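Local coordinates for protein class B carbapenemase GOB-18 (Elizabethkingia meningoseptica, PDB 5K0W) that hydrolyses beta-lactam antibiotics, carbapenems among them, as a zinc-dependent class B3 metallo-beta-lactamase with a dizinc site, at residues D235-S240 against F262-S267; S181-T186 against R194-N199; K89-L94 against T114-Y119. One frame throughout, in Å; residues are numbered along the deposited sequence.

Interaction 1 of 3, residues D235-S240 against F262-S267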
loop_
_atom_site.group_PDB
_atom_site.type_symbol
_atom_site.label_atom_id
_atom_site.label_comp_id
_atom_site.label_asym_id
_atom_site.label_seq_id
_atom_site.Cartn_x
_atom_site.Cartn_y
_atom_site.Cartn_z
ATOM N N ASP A 235 9.465 -13.669 -6.064
ATOM C CA ASP A 235 10.512 -13.415 -7.053
ATOM C C ASP A 235 10.826 -11.943 -7.026
ATOM O O ASP A 235 11.994 -11.559 -6.977
ATOM C CB ASP A 235 10.068 -13.858 -8.455
ATOM C CG ASP A 235 9.961 -15.370 -8.592
ATOM O OD1 ASP A 235 10.847 -16.078 -8.062
ATOM O OD2 ASP A 235 8.998 -15.848 -9.253
ATOM N N ILE A 236 9.763 -11.116 -6.998
ATOM C CA ILE A 236 9.835 -9.659 -6.997
ATOM C C ILE A 236 9.173 -9.061 -5.772
ATOM O O ILE A 236 8.124 -9.545 -5.350
ATOM C CB ILE A 236 9.241 -9.121 -8.324
ATOM C CG1 ILE A 236 10.232 -9.350 -9.468
ATOM C CG2 ILE A 236 8.813 -7.636 -8.235
ATOM C CD1 ILE A 236 9.711 -9.093 -10.822
ATOM N N TRP A 237 9.775 -7.986 -5.224
ATOM C CA TRP A 237 9.209 -7.244 -4.101
ATOM C C TRP A 237 9.232 -5.732 -4.344
ATOM O O TRP A 237 10.164 -5.204 -4.949
ATOM C CB TRP A 237 9.874 -7.626 -2.773
ATOM C CG TRP A 237 11.115 -6.855 -2.451
ATOM C CD1 TRP A 237 12.375 -7.095 -2.911
ATOM C CD2 TRP A 237 11.211 -5.707 -1.597
ATOM N NE1 TRP A 237 13.251 -6.157 -2.406
ATOM C CE2 TRP A 237 12.560 -5.287 -1.606
ATOM C CE3 TRP A 237 10.282 -4.981 -0.833
ATOM C CZ2 TRP A 237 13.007 -4.190 -0.859
ATOM C CZ3 TRP A 237 10.719 -3.881 -0.119
ATOM C CH2 TRP A 237 12.068 -3.508 -0.114
ATOM N N VAL A 238 8.183 -5.052 -3.886
ATOM C CA VAL A 238 7.973 -3.596 -3.922
ATOM C C VAL A 238 7.308 -3.230 -2.594
ATOM O O VAL A 238 6.967 -4.143 -1.835
ATOM C CB VAL A 238 7.166 -3.093 -5.156
ATOM C CG1 VAL A 238 7.966 -3.231 -6.438
ATOM C CG2 VAL A 238 5.816 -3.784 -5.285
ATOM N N ALA A 239 7.140 -1.924 -2.290
ATOM C CA ALA A 239 6.551 -1.483 -1.025
ATOM C C ALA A 239 5.619 -0.248 -1.185
ATOM O O ALA A 239 5.472 0.247 -2.308
ATOM C CB ALA A 239 7.657 -1.222 -0.007
ATOM N N SER A 240 4.964 0.224 -0.068
ATOM C CA SER A 240 4.057 1.386 -0.011
ATOM C C SER A 240 4.731 2.724 -0.401
ATOM O O SER A 240 4.074 3.635 -0.916
ATOM C CB SER A 240 3.458 1.519 1.386
ATOM O OG SER A 240 2.587 0.451 1.720
ATOM N N PHE A 262 13.921 -5.341 -9.257
ATOM C CA PHE A 262 13.062 -5.630 -8.117
ATOM C C PHE A 262 13.152 -7.070 -7.606
ATOM O O PHE A 262 12.271 -7.544 -6.881
ATOM C CB PHE A 262 11.621 -5.153 -8.410
ATOM C CG PHE A 262 11.611 -3.788 -9.055
ATOM C CD1 PHE A 262 11.972 -2.653 -8.330
ATOM C CD2 PHE A 262 11.333 -3.646 -10.411
ATOM C CE1 PHE A 262 12.023 -1.396 -8.941
ATOM C CE2 PHE A 262 11.367 -2.386 -11.018
ATOM C CZ PHE A 262 11.705 -1.271 -10.277
ATOM N N MET A 263 14.272 -7.731 -7.926
ATOM C CA MET A 263 14.569 -9.109 -7.535
ATOM C C MET A 263 15.686 -9.141 -6.496
ATOM O O MET A 263 16.365 -10.158 -6.343
ATOM C CB MET A 263 14.955 -9.927 -8.765
ATOM C CG MET A 263 13.819 -10.115 -9.712
ATOM S SD MET A 263 14.269 -11.223 -11.046
ATOM C CE MET A 263 12.694 -11.476 -11.749
ATOM N N ASP A 264 15.869 -8.030 -5.771
ATOM C CA ASP A 264 16.894 -7.925 -4.752
ATOM C C ASP A 264 16.311 -8.410 -3.429
ATOM O O ASP A 264 16.043 -7.617 -2.512
ATOM C CB ASP A 264 17.478 -6.494 -4.690
ATOM C CG ASP A 264 16.478 -5.363 -4.452
ATOM O OD1 ASP A 264 15.301 -5.510 -4.861
ATOM O OD2 ASP A 264 16.887 -4.314 -3.887
ATOM N N LYS A 265 16.068 -9.736 -3.363
ATOM C CA LYS A 265 15.507 -10.430 -2.200
ATOM C C LYS A 265 16.276 -10.141 -0.913
ATOM O O LYS A 265 15.646 -9.877 0.103
ATOM C CB LYS A 265 15.420 -11.942 -2.442
ATOM C CG LYS A 265 14.392 -12.361 -3.468
ATOM C CD LYS A 265 13.903 -13.775 -3.185
ATOM C CE LYS A 265 14.141 -14.694 -4.353
ATOM N NZ LYS A 265 13.406 -15.979 -4.196
ATOM N N GLN A 266 17.624 -10.157 -0.953
ATOM C CA GLN A 266 18.431 -9.898 0.243
ATOM C C GLN A 266 18.222 -8.528 0.868
ATOM O O GLN A 266 18.295 -8.417 2.092
ATOM C CB GLN A 266 19.908 -10.276 0.066
ATOM C CG GLN A 266 20.172 -11.793 0.133
ATOM C CD GLN A 266 19.384 -12.524 1.211
ATOM O OE1 GLN A 266 19.529 -12.279 2.415
ATOM N NE2 GLN A 266 18.511 -13.434 0.791
ATOM N N SER A 267 17.876 -7.512 0.049
ATOM C CA SER A 267 17.561 -6.157 0.523
ATOM C C SER A 267 16.218 -6.126 1.272
ATOM O O SER A 267 16.061 -5.332 2.201
ATOM C CB SER A 267 17.532 -5.166 -0.628
ATOM O OG SER A 267 17.316 -3.862 -0.112
HETATM O O HOH W 1 12.747 -4.467 -4.994
#

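Interaction 2 of 3, residues S181-T186 against R194-N199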
loop_
_atom_site.group_PDB
_atom_site.type_symbol
_atom_site.label_atom_id
_atom_site.label_comp_id
_atom_site.label_asym_id
_atom_site.label_seq_id
_atom_site.Cartn_x
_atom_site.Cartn_y
_atom_site.Cartn_z
ATOM N N SER A 181 -0.060 -6.940 3.025
ATOM C CA SER A 181 0.717 -7.045 1.798
ATOM C C SER A 181 -0.065 -7.943 0.868
ATOM O O SER A 181 -1.015 -8.611 1.303
ATOM C CB SER A 181 2.099 -7.638 2.070
ATOM O OG SER A 181 2.835 -6.861 3.002
ATOM N N PHE A 182 0.312 -7.955 -0.410
ATOM C CA PHE A 182 -0.341 -8.798 -1.403
ATOM C C PHE A 182 0.674 -9.632 -2.142
ATOM O O PHE A 182 1.787 -9.179 -2.407
ATOM C CB PHE A 182 -1.213 -7.985 -2.369
ATOM C CG PHE A 182 -2.316 -7.219 -1.690
ATOM C CD1 PHE A 182 -3.558 -7.805 -1.470
ATOM C CD2 PHE A 182 -2.127 -5.897 -1.290
ATOM C CE1 PHE A 182 -4.593 -7.081 -0.863
ATOM C CE2 PHE A 182 -3.155 -5.182 -0.656
ATOM C CZ PHE A 182 -4.381 -5.777 -0.452
ATOM N N ILE A 183 0.305 -10.874 -2.428
ATOM C CA ILE A 183 1.164 -11.805 -3.135
ATOM C C ILE A 183 0.397 -12.406 -4.301
ATOM O O ILE A 183 -0.745 -12.853 -4.145
ATOM C CB ILE A 183 1.883 -12.824 -2.183
ATOM C CG1 ILE A 183 3.071 -13.514 -2.860
ATOM C CG2 ILE A 183 0.931 -13.835 -1.512
ATOM C CD1 ILE A 183 4.272 -13.588 -1.973
ATOM N N PHE A 184 0.995 -12.331 -5.489
ATOM C CA PHE A 184 0.383 -12.844 -6.712
ATOM C C PHE A 184 1.427 -13.207 -7.750
ATOM O O PHE A 184 2.577 -12.776 -7.673
ATOM C CB PHE A 184 -0.623 -11.821 -7.282
ATOM C CG PHE A 184 0.013 -10.579 -7.846
ATOM C CD1 PHE A 184 0.384 -9.528 -7.013
ATOM C CD2 PHE A 184 0.247 -10.458 -9.213
ATOM C CE1 PHE A 184 0.994 -8.387 -7.529
ATOM C CE2 PHE A 184 0.860 -9.319 -9.735
ATOM C CZ PHE A 184 1.223 -8.285 -8.890
ATOM N N GLU A 185 1.006 -13.975 -8.744
ATOM C CA GLU A 185 1.846 -14.329 -9.869
ATOM C C GLU A 185 1.391 -13.499 -11.058
ATOM O O GLU A 185 0.209 -13.187 -11.191
ATOM C CB GLU A 185 1.729 -15.831 -10.195
ATOM C CG GLU A 185 2.986 -16.428 -10.820
ATOM C CD GLU A 185 3.847 -17.305 -9.919
ATOM O OE1 GLU A 185 3.749 -17.184 -8.673
ATOM O OE2 GLU A 185 4.630 -18.116 -10.467
ATOM N N THR A 186 2.335 -13.117 -11.899
ATOM C CA THR A 186 2.110 -12.394 -13.152
ATOM C C THR A 186 3.111 -12.891 -14.177
ATOM O O THR A 186 4.144 -13.445 -13.801
ATOM C CB THR A 186 2.073 -10.874 -12.985
ATOM O OG1 THR A 186 1.638 -10.313 -14.227
ATOM C CG2 THR A 186 3.417 -10.283 -12.577
ATOM N N ARG A 194 6.474 -14.355 -9.007
ATOM C CA ARG A 194 5.715 -14.298 -7.765
ATOM C C ARG A 194 6.039 -12.921 -7.184
ATOM O O ARG A 194 7.168 -12.663 -6.761
ATOM C CB ARG A 194 6.089 -15.448 -6.814
ATOM C CG ARG A 194 5.313 -15.464 -5.495
ATOM C CD ARG A 194 5.271 -16.880 -4.967
ATOM N NE ARG A 194 4.676 -16.998 -3.634
ATOM C CZ ARG A 194 3.373 -17.149 -3.406
ATOM N NH1 ARG A 194 2.921 -17.265 -2.161
ATOM N NH2 ARG A 194 2.509 -17.168 -4.421
ATOM N N VAL A 195 5.062 -12.010 -7.266
ATOM C CA VAL A 195 5.203 -10.623 -6.834
ATOM C C VAL A 195 4.645 -10.391 -5.432
ATOM O O VAL A 195 3.534 -10.823 -5.126
ATOM C CB VAL A 195 4.606 -9.650 -7.883
ATOM C CG1 VAL A 195 4.759 -8.194 -7.454
ATOM C CG2 VAL A 195 5.251 -9.871 -9.256
ATOM N N LEU A 196 5.435 -9.716 -4.582
ATOM C CA LEU A 196 5.053 -9.320 -3.239
ATOM C C LEU A 196 4.982 -7.803 -3.177
ATOM O O LEU A 196 5.979 -7.133 -3.470
ATOM C CB LEU A 196 6.054 -9.851 -2.192
ATOM C CG LEU A 196 5.826 -9.379 -0.758
ATOM C CD1 LEU A 196 4.736 -10.184 -0.079
ATOM C CD2 LEU A 196 7.110 -9.400 0.037
ATOM N N ILE A 197 3.808 -7.259 -2.811
ATOM C CA ILE A 197 3.597 -5.824 -2.611
ATOM C C ILE A 197 3.576 -5.679 -1.086
ATOM O O ILE A 197 2.579 -5.974 -0.453
ATOM C CB ILE A 197 2.320 -5.291 -3.326
ATOM C CG1 ILE A 197 2.477 -5.362 -4.852
ATOM C CG2 ILE A 197 1.981 -3.833 -2.888
ATOM C CD1 ILE A 197 1.217 -5.217 -5.603
ATOM N N ALA A 198 4.709 -5.320 -0.498
ATOM C CA ALA A 198 4.891 -5.258 0.940
ATOM C C ALA A 198 4.521 -3.960 1.644
ATOM O O ALA A 198 4.749 -2.880 1.120
ATOM C CB ALA A 198 6.322 -5.635 1.283
ATOM N N ASN A 199 3.996 -4.071 2.864
ATOM C CA ASN A 199 3.784 -2.918 3.713
ATOM C C ASN A 199 4.776 -3.129 4.866
ATOM O O ASN A 199 4.520 -3.906 5.786
ATOM C CB ASN A 199 2.343 -2.765 4.197
ATOM C CG ASN A 199 2.131 -1.404 4.816
ATOM O OD1 ASN A 199 1.998 -0.389 4.128
ATOM N ND2 ASN A 199 2.270 -1.328 6.117
#

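Interaction 3 of 3, residues K89-L94 against T114-Y119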
loop_
_atom_site.group_PDB
_atom_site.type_symbol
_atom_site.label_atom_id
_atom_site.label_comp_id
_atom_site.label_asym_id
_atom_site.label_seq_id
_atom_site.Cartn_x
_atom_site.Cartn_y
_atom_site.Cartn_z
ATOM N N LYS A 89 -11.267 4.117 -15.886
ATOM C CA LYS A 89 -12.704 3.786 -15.810
ATOM C C LYS A 89 -12.939 2.260 -15.828
ATOM O O LYS A 89 -14.061 1.800 -15.610
ATOM C CB LYS A 89 -13.481 4.471 -16.951
ATOM C CG LYS A 89 -13.363 5.997 -16.988
ATOM C CD LYS A 89 -14.469 6.718 -16.232
ATOM C CE LYS A 89 -14.724 8.080 -16.840
ATOM N NZ LYS A 89 -15.652 8.898 -16.017
ATOM N N ASP A 90 -11.862 1.494 -16.087
ATOM C CA ASP A 90 -11.838 0.040 -16.133
ATOM C C ASP A 90 -11.279 -0.564 -14.852
ATOM O O ASP A 90 -11.093 -1.781 -14.791
ATOM C CB ASP A 90 -11.074 -0.456 -17.365
ATOM C CG ASP A 90 -11.719 -0.112 -18.696
ATOM O OD1 ASP A 90 -12.977 -0.026 -18.750
ATOM O OD2 ASP A 90 -10.978 0.002 -19.699
ATOM N N ILE A 91 -11.016 0.274 -13.821
ATOM C CA ILE A 91 -10.589 -0.217 -12.513
ATOM C C ILE A 91 -11.838 -0.859 -11.911
ATOM O O ILE A 91 -12.857 -0.191 -11.717
ATOM C CB ILE A 91 -9.991 0.876 -11.589
ATOM C CG1 ILE A 91 -8.698 1.489 -12.200
ATOM C CG2 ILE A 91 -9.724 0.298 -10.179
ATOM C CD1 ILE A 91 -8.302 2.867 -11.604
ATOM N N LYS A 92 -11.782 -2.171 -11.717
ATOM C CA LYS A 92 -12.886 -2.947 -11.177
ATOM C C LYS A 92 -12.781 -3.131 -9.669
ATOM O O LYS A 92 -13.818 -3.272 -9.017
ATOM C CB LYS A 92 -12.993 -4.303 -11.903
ATOM C CG LYS A 92 -14.133 -4.352 -12.919
ATOM C CD LYS A 92 -13.821 -3.674 -14.230
ATOM C CE LYS A 92 -14.901 -3.907 -15.260
ATOM N NZ LYS A 92 -14.520 -3.379 -16.599
ATOM N N ILE A 93 -11.528 -3.139 -9.120
ATOM C CA ILE A 93 -11.229 -3.341 -7.693
ATOM C C ILE A 93 -10.192 -2.343 -7.150
ATOM O O ILE A 93 -9.153 -2.119 -7.757
ATOM C CB ILE A 93 -10.815 -4.821 -7.394
ATOM C CG1 ILE A 93 -11.895 -5.834 -7.853
ATOM C CG2 ILE A 93 -10.489 -5.036 -5.898
ATOM C CD1 ILE A 93 -11.378 -7.183 -8.202
ATOM N N LEU A 94 -10.463 -1.801 -5.972
ATOM C CA LEU A 94 -9.556 -0.904 -5.259
ATOM C C LEU A 94 -9.036 -1.631 -4.004
ATOM O O LEU A 94 -9.841 -2.178 -3.249
ATOM C CB LEU A 94 -10.274 0.408 -4.880
ATOM C CG LEU A 94 -10.605 1.334 -6.053
ATOM C CD1 LEU A 94 -11.814 2.193 -5.763
ATOM C CD2 LEU A 94 -9.399 2.188 -6.429
ATOM N N THR A 114 -15.332 5.906 -10.849
ATOM C CA THR A 114 -15.206 4.636 -11.576
ATOM C C THR A 114 -16.249 3.572 -11.221
ATOM O O THR A 114 -16.373 2.599 -11.965
ATOM C CB THR A 114 -13.796 4.028 -11.390
ATOM O OG1 THR A 114 -13.633 3.560 -10.049
ATOM C CG2 THR A 114 -12.687 4.987 -11.743
ATOM N N ALA A 115 -16.950 3.711 -10.075
ATOM C CA ALA A 115 -17.898 2.704 -9.566
ATOM C C ALA A 115 -17.216 1.298 -9.444
ATOM O O ALA A 115 -17.766 0.258 -9.830
ATOM C CB ALA A 115 -19.171 2.654 -10.413
ATOM N N ALA A 116 -15.976 1.320 -8.931
ATOM C CA ALA A 116 -15.163 0.155 -8.655
ATOM C C ALA A 116 -15.565 -0.306 -7.275
ATOM O O ALA A 116 -16.110 0.487 -6.502
ATOM C CB ALA A 116 -13.695 0.542 -8.642
ATOM N N LYS A 117 -15.302 -1.581 -6.957
ATOM C CA LYS A 117 -15.588 -2.115 -5.632
ATOM C C LYS A 117 -14.331 -1.946 -4.774
ATOM O O LYS A 117 -13.208 -2.022 -5.286
ATOM C CB LYS A 117 -16.073 -3.573 -5.702
ATOM C CG LYS A 117 -17.329 -3.781 -6.557
ATOM C CD LYS A 117 -18.595 -3.164 -5.951
ATOM C CE LYS A 117 -19.800 -3.227 -6.870
ATOM N NZ LYS A 117 -19.748 -2.203 -7.957
ATOM N N PHE A 118 -14.524 -1.616 -3.495
ATOM C CA PHE A 118 -13.427 -1.411 -2.565
ATOM C C PHE A 118 -13.386 -2.531 -1.531
ATOM O O PHE A 118 -14.349 -2.713 -0.792
ATOM C CB PHE A 118 -13.488 -0.012 -1.919
ATOM C CG PHE A 118 -12.463 0.230 -0.833
ATOM C CD1 PHE A 118 -11.118 -0.090 -1.034
ATOM C CD2 PHE A 118 -12.831 0.811 0.377
ATOM C CE1 PHE A 118 -10.172 0.124 -0.029
ATOM C CE2 PHE A 118 -11.883 1.026 1.384
ATOM C CZ PHE A 118 -10.557 0.688 1.169
ATOM N N TYR A 119 -12.287 -3.308 -1.525
ATOM C CA TYR A 119 -12.071 -4.424 -0.601
ATOM C C TYR A 119 -10.924 -4.046 0.334
ATOM O O TYR A 119 -9.887 -3.581 -0.127
ATOM C CB TYR A 119 -11.716 -5.718 -1.369
ATOM C CG TYR A 119 -12.654 -6.154 -2.476
ATOM C CD1 TYR A 119 -13.970 -5.705 -2.525
ATOM C CD2 TYR A 119 -12.254 -7.089 -3.422
ATOM C CE1 TYR A 119 -14.849 -6.137 -3.514
ATOM C CE2 TYR A 119 -13.124 -7.529 -4.418
ATOM C CZ TYR A 119 -14.423 -7.052 -4.460
ATOM O OH TYR A 119 -15.288 -7.489 -5.437
#

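Interaction 1 of 3, residues D235-S240 against F262-S267
Trp237 holds the incoming segment 262-267 at two levels, through its backbone and through its indole. Its amide N donates to Phe262 O at 3.0 Å, almost straight on to the carbonyl, while Ile236 CA brings a C-H to the same oxygen. Packing is close here: CG2 of Ile236 lies 3.8 Å from Phe262 CB, and its other branch, CG1, meets Met263 CG at 3.7 Å, the two side chains slanting across each other. The Phe262 ring leads away from the strand, toward Ile40, Leu247 and Lys250.

Farther along, the bonds are more bent and partly water-mediated. With CG between the backbone N and the carbonyl carbon (chi1 87°), the end of the Trp237 indole comes close to Asp264. NE1 then donates to Asp264 O at 3.2 Å, from well above the carbonyl plane, and only weakly to OD1 of the same residue. A water gives one hydrogen to Trp237 O and the other to Asp264 OD1 (2.8 Å), and Lys250 forms a salt bridge to that carboxylate oxygen. On the exposed flank, Lys265 NZ, near the Asp235 carboxylate without touching it, bonds to Phe234 O; Asp235 OD2 makes a salt bridge to Arg191 and accepts from Arg194 N.

Asp264 centres an inverse gamma turn, and the whole is an edge strand of a metallo-beta-lactamase beta sheet joined to the lead-in of the C-terminal helix 265-284.

Interaction 2 of 3, residues S181-T186 against R194-N199
Phe184 and Val195 face each other as a hydrogen-bonded antiparallel pair, Val195 N giving to Phe184 O at 2.6 Å and Phe184 N to Val195 O. Phe182 and Ile197 repeat the exchange, and the intervening Ile183-Leu196 pair contributes a C-H contact from Ile183 CA to Val195 O. On the face carrying Phe184, the side chains follow this register. Phe184 CG sits between its backbone N and carbonyl carbon (chi1 70°), which lays the ring alongside Val195: Val195 CB is a CH-pi partner over one face, 4.0 Å from the ring centroid and displaced toward the rim. Ile197 CD1 comes instead to the ring edge, 3.7 Å from Phe184 CE1.

On the other face, Ile183 CG1 sits over the centre of the Arg194 guanidinium, 3.7 Å from its CZ, while Ile183 CD1 also meets Leu196 CD1. Glu185 crosses the arginine chain at about a right angle, its OE1 against Arg194 CB; at 4.4 Å from Arg194 NH2 it stops beyond a salt bridge.

Outside this shell, Leu44 and Ile57 pack on Phe184, and Asp233 O accepts from Arg194 NE. Where the hairpin approaches the metals, Asn199 N donates to Ser181 OG at 3.0 Å, an oxygen that also bonds to His172 ND1. Asn199 OD1 in turn bonds to Ser240 and to NE2 of the zinc ligand Gln98. This last bond is consistent with a second-shell role, in which the hairpin end, fixed by backbone bonds and apolar packing, orients the Gln98 side chain at its zinc.

Interaction 3 of 3, residues K89-L94 against T114-Y119
Lys117 pairs with Ile93 in the manner of parallel strands, its backbone bonding to the residues on either side, Lys92 and Leu94. Its N donates to Lys92 O at 3.1 Å, and its O accepts from Leu94 N at 2.8 Å; Tyr119 N then reaches Leu94 O at 3.2 Å. The first of these approaches from above the carbonyl plane, whereas the other two come nearly head-on to the oxygen. Ile93 CA adds a C-H contact to Lys117 O. The short segments run 25° from parallel.

Among the apolar contacts, Ala116, just before its strand, points CB at the neighbouring segment and meets Leu94 CD1 at 3.8 Å, with Ile91 CG2 a little farther off. The rest divide between the two faces. On one, Phe118 CG is anti to its backbone N (chi1 174°), and the ring offers its edge to Leu94: CD1 lies 3.3 Å from Leu94 O, near the ring plane, and 4.0 Å from Leu94 CB. Leu107 and Phe110 of helix 107-114 cover this side. On the other, the Tyr119 ring crosses Ile93 obliquely, CD2 lying 3.7 Å from Ile93 CG2, and Ile160 packs on both residues. Lys152 makes a cation-pi contact with Tyr119.

The lysines stay at the rim. Thr114 lies within the contact, its CG2 against Lys89 CA, while its OG1 bonds to Phe110 O within its own helix. Ala115, with positive phi, leads the chain out of the helix toward strand 117-121. Two neighbouring parallel strands with helices 101-104 and 107-114 between them form a beta-alpha-beta crossover, part of the alpha-beta/beta-alpha fold of metallo-beta-lactamases.

Interactions 1 and 2 belong to one sheet and touch: strand 236-239 runs beside strand 192-198, and Asp235 N is 2.6 Å from Arg194 O, a probable hydrogen bond. Interaction 3 lies in the other sheet, its centre about 19 Å from that of interaction 2 and about 27 Å from that of interaction 1. Interaction 2 is the most buried, combining paired backbone bonds and apolar faces with one amide, Asn199, bonded to a zinc ligand; only Glu185 and Arg194 are partly exposed. The others are partly buried: interaction 1 joins an edge strand to the loop before helix 265-284 through a backbone bond, indole, carboxylate and water, whereas interaction 3 relies on strand pairing, rimmed by lysines.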